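Local coordinates for protein mannan endo-1,4-beta-mannosidase (PDB 2C0H) that hydrolyses internal beta-1,4-mannosidic linkages in the backbone of mannans, galactomannans and glucomannans, at residues Asp327-Trp330 / Asn331-Leu334; Gly302-Ser305 / Glu306-Phe309. The protein carries 3 engineered substitutions. One frame throughout, in Å; residues are numbered along the deposited sequence.

Interaction 1: residues Asp327-Trp330 / Asn331-Leu334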
loop_
_atom_site.group_PDB
_atom_site.type_symbol
_atom_site.label_atom_id
_atom_site.label_comp_id
_atom_site.label_asym_id
_atom_site.label_seq_id
_atom_site.Cartn_x
_atom_site.Cartn_y
_atom_site.Cartn_z
ATOM N N ASP A 327 16.128 0.050 -5.530
ATOM C CA ASP A 327 16.193 -0.774 -6.743
ATOM C C ASP A 327 16.324 0.098 -8.006
ATOM O O ASP A 327 15.955 1.252 -8.003
ATOM C CB ASP A 327 14.942 -1.676 -6.858
ATOM C CG ASP A 327 14.943 -2.863 -5.870
ATOM O OD1 ASP A 327 15.717 -2.872 -4.878
ATOM O OD2 ASP A 327 14.149 -3.814 -6.088
ATOM N N VAL A 328 16.826 -0.490 -9.087
ATOM C CA VAL A 328 16.975 0.180 -10.398
ATOM C C VAL A 328 17.596 1.602 -10.314
ATOM O O VAL A 328 18.435 1.856 -9.450
ATOM C CB VAL A 328 15.647 0.097 -11.247
ATOM C CG1 VAL A 328 15.247 -1.345 -11.480
ATOM C CG2 VAL A 328 14.483 0.852 -10.612
ATOM N N SER A 329 17.250 2.499 -11.234
ATOM C CA SER A 329 17.799 3.844 -11.251
ATOM C C SER A 329 16.961 4.834 -10.458
ATOM O O SER A 329 15.805 5.084 -10.813
ATOM C CB SER A 329 17.902 4.348 -12.692
ATOM O OG SER A 329 18.181 5.733 -12.749
ATOM N N TRP A 330 17.561 5.421 -9.432
ATOM C CA TRP A 330 16.918 6.489 -8.650
ATOM C C TRP A 330 16.774 7.770 -9.476
ATOM O O TRP A 330 15.751 8.455 -9.410
ATOM C CB TRP A 330 17.688 6.721 -7.341
ATOM C CG TRP A 330 17.148 7.730 -6.346
ATOM C CD1 TRP A 330 17.852 8.725 -5.759
ATOM C CD2 TRP A 330 15.808 7.813 -5.793
ATOM N NE1 TRP A 330 17.057 9.445 -4.886
ATOM C CE2 TRP A 330 15.806 8.891 -4.878
ATOM C CE3 TRP A 330 14.637 7.091 -5.977
ATOM C CZ2 TRP A 330 14.663 9.274 -4.170
ATOM C CZ3 TRP A 330 13.486 7.476 -5.253
ATOM C CH2 TRP A 330 13.526 8.540 -4.369
ATOM N N ASN A 331 17.787 8.117 -10.270
ATOM C CA ASN A 331 17.646 9.292 -11.126
ATOM C C ASN A 331 16.464 9.228 -12.105
ATOM O O ASN A 331 15.836 10.262 -12.332
ATOM C CB ASN A 331 18.934 9.560 -11.909
ATOM C CG ASN A 331 20.060 10.070 -11.042
ATOM O OD1 ASN A 331 19.849 10.631 -9.958
ATOM N ND2 ASN A 331 21.289 9.901 -11.533
ATOM N N ASN A 332 16.172 8.050 -12.681
ATOM C CA ASN A 332 15.019 7.871 -13.584
ATOM C C ASN A 332 13.725 8.189 -12.838
ATOM O O ASN A 332 12.798 8.785 -13.382
ATOM C CB ASN A 332 14.920 6.441 -14.112
ATOM C CG ASN A 332 15.841 6.167 -15.291
ATOM O OD1 ASN A 332 16.444 7.084 -15.867
ATOM N ND2 ASN A 332 15.924 4.903 -15.674
ATOM N N GLN A 333 13.660 7.747 -11.590
ATOM C CA GLN A 333 12.468 7.965 -10.782
ATOM C C GLN A 333 12.257 9.428 -10.452
ATOM O O GLN A 333 11.127 9.953 -10.566
ATOM C CB GLN A 333 12.551 7.123 -9.502
ATOM C CG GLN A 333 12.549 5.606 -9.734
ATOM C CD GLN A 333 12.868 4.833 -8.475
ATOM O OE1 GLN A 333 12.071 4.814 -7.528
ATOM N NE2 GLN A 333 14.026 4.178 -8.445
ATOM N N LEU A 334 13.329 10.104 -10.037
ATOM C CA LEU A 334 13.300 11.537 -9.739
ATOM C C LEU A 334 12.953 12.370 -10.986
ATOM O O LEU A 334 12.218 13.336 -10.904
ATOM C CB LEU A 334 14.637 11.987 -9.154
ATOM C CG LEU A 334 15.010 11.450 -7.769
ATOM C CD1 LEU A 334 16.424 11.883 -7.382
ATOM C CD2 LEU A 334 14.007 11.885 -6.716
#
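S329 and N332 meet at the start of a helix. S329 is the N-cap: its OG reaches across the first turn and accepts the backbone N-H of N332, with OG to N 3.1 Å. The side chain of Q333 reaches back to the carbonyl of the same residue. Its NE2 donates to S329 O at 3.1 Å and comes from above the carbonyl plane, 58° out of it, while the acceptor stays close to the plane of the amide. The other end of this amide, OE1, lies at the edge of the W330 ring, 3.8 Å from CE3. Amide and indole planes stand 84° apart. One face of the indole takes L334. CD1 of L334 sits 3.9 Å from the centroid of the five-membered ring in a CH-pi contact, and CD2 packs 3.7 Å from CZ2 of W330. W330 CG is anti to the backbone N (chi1 -177°), which swings the ring along the helix to L334. The backbone bond from L334 N to W330 O, 3.0 Å, runs within the first turn.

A second shell fixes the flat groups. Q333 OE1 bonds to T322 OG1 and NE2 also to S324 O, so both ends of the buried amide are held, while W330 NE1 bonds to D53 OD2. D327 OD2 bonds to W323 NE1, a residue that probably binds substrate, so the loop before the cap borders the active-site cleft. The cap thus joins the end of strand 319-322 to the start of helix 330-339, with W330 packed against T50 and M54 of helix 40-56.

Interaction 2: residues Gly302-Ser305 / Glu306-Phe309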
loop_
_atom_site.group_PDB
_atom_site.type_symbol
_atom_site.label_atom_id
_atom_site.label_comp_id
_atom_site.label_asym_id
_atom_site.label_seq_id
_atom_site.Cartn_x
_atom_site.Cartn_y
_atom_site.Cartn_z
ATOM N N GLY A 302 9.018 0.156 -22.882
ATOM C CA GLY A 302 9.511 1.253 -23.712
ATOM C C GLY A 302 9.043 2.651 -23.339
ATOM O O GLY A 302 9.509 3.640 -23.919
ATOM N N MET A 303 8.141 2.769 -22.365
ATOM C CA MET A 303 7.692 4.082 -21.896
ATOM C C MET A 303 8.794 4.756 -21.044
ATOM O O MET A 303 9.422 4.085 -20.227
ATOM C CB MET A 303 6.429 3.941 -21.023
ATOM C CG MET A 303 5.203 3.351 -21.687
ATOM S SD MET A 303 3.828 3.221 -20.483
ATOM C CE MET A 303 3.243 4.895 -20.440
ATOM N N SER A 304 9.021 6.069 -21.213
ATOM C CA SER A 304 9.888 6.834 -20.305
ATOM C C SER A 304 9.214 7.013 -18.939
ATOM O O SER A 304 7.984 6.908 -18.863
ATOM C CB SER A 304 10.220 8.232 -20.864
ATOM O OG SER A 304 9.067 9.072 -20.897
ATOM N N SER A 305 10.011 7.269 -17.895
ATOM C CA SER A 305 9.470 7.608 -16.551
ATOM C C SER A 305 8.490 8.772 -16.641
ATOM O O SER A 305 7.424 8.751 -16.031
ATOM C CB SER A 305 10.577 7.924 -15.528
ATOM O OG SER A 305 11.329 6.769 -15.203
ATOM N N GLU A 306 8.844 9.794 -17.413
ATOM C CA GLU A 306 7.959 10.939 -17.626
ATOM C C GLU A 306 6.597 10.519 -18.205
ATOM O O GLU A 306 5.547 11.000 -17.741
ATOM C CB GLU A 306 8.619 11.947 -18.577
ATOM C CG GLU A 306 9.839 12.617 -18.031
ATOM C CD GLU A 306 11.134 11.960 -18.476
ATOM O OE1 GLU A 306 11.165 10.708 -18.619
ATOM O OE2 GLU A 306 12.123 12.710 -18.666
ATOM N N SER A 307 6.608 9.658 -19.229
ATOM C CA SER A 307 5.370 9.175 -19.873
ATOM C C SER A 307 4.510 8.355 -18.927
ATOM O O SER A 307 3.292 8.437 -19.001
ATOM C CB SER A 307 5.680 8.339 -21.111
ATOM O OG SER A 307 6.126 9.183 -22.187
ATOM N N MET A 308 5.145 7.590 -18.053
ATOM C CA MET A 308 4.403 6.759 -17.103
ATOM C C MET A 308 3.725 7.665 -16.048
ATOM O O MET A 308 2.536 7.492 -15.753
ATOM C CB MET A 308 5.331 5.719 -16.476
ATOM C CG MET A 308 5.907 4.725 -17.503
ATOM S SD MET A 308 7.037 3.485 -16.840
ATOM C CE MET A 308 5.864 2.210 -16.458
ATOM N N PHE A 309 4.450 8.629 -15.490
ATOM C CA PHE A 309 3.839 9.624 -14.553
ATOM C C PHE A 309 2.729 10.410 -15.278
ATOM O O PHE A 309 1.648 10.638 -14.720
ATOM C CB PHE A 309 4.893 10.557 -13.948
ATOM C CG PHE A 309 5.576 10.003 -12.723
ATOM C CD1 PHE A 309 5.077 10.261 -11.454
ATOM C CD2 PHE A 309 6.735 9.275 -12.831
ATOM C CE1 PHE A 309 5.693 9.760 -10.329
ATOM C CE2 PHE A 309 7.393 8.802 -11.697
ATOM C CZ PHE A 309 6.858 9.044 -10.434
#
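The backbone passes from extended angles at M303 and S304 into helical ones at S305, where S304 O accepts M308 N at 3.0 Å and S305 O accepts F309 N at 3.0 Å. This is an N-cap at the start of helix 305-314 in the TIM barrel. S304 is the capping residue. Its OG accepts the N-H of S307 at 3.0 Å, with an angle of 158° at the hydrogen. The S304 hydroxyl stands between its own N and carbonyl carbon (chi1 68°), a position that turns it toward the first turn. An alanine in place of S304 would remove this acceptor and is likely to leave the N-H of S307 without its capping partner.

M303, just before the cap, and M308, four residues after it, form a hydrophobic staple. CB of M303 lies 3.6 Å from CG of M308. The M303 chain bends at its last torsion (chi3 79°), which carries CE back over the turn to 3.8 Å from S307 O. M308 also reaches beyond the cap, to F271, F277 and F295.

E306 OE1 comes 3.5 Å from S304 CB, while OE2 forms a salt bridge with R335 NE, and S305 OG bonds to Q297 OE1. F309 packs on A320 and T322 of strand 319-322 and meets F295 edge-to-face. At the near edge of its ring, CD2 of F309 lies 3.3 Å from S305 O, close to the ring plane.

Following the chain, interaction 2 comes first: after strand 290-294, which ends at the probable nucleophile E294, residues 302-309 close the turn into helix 305-314. The chain then runs through strand 319-322, and residues 327-334 close the second turn, into helix 330-339. The two local contacts are in series; they neither nest nor cross. Their centres are about 12 Å apart, and they touch where N332 O meets S305 OG in a weak hydrogen bond. R335 adds a further tie, as it pairs with both E306 and N332. Two successive beta-alpha units of the barrel are thus joined side by side through their helix starts.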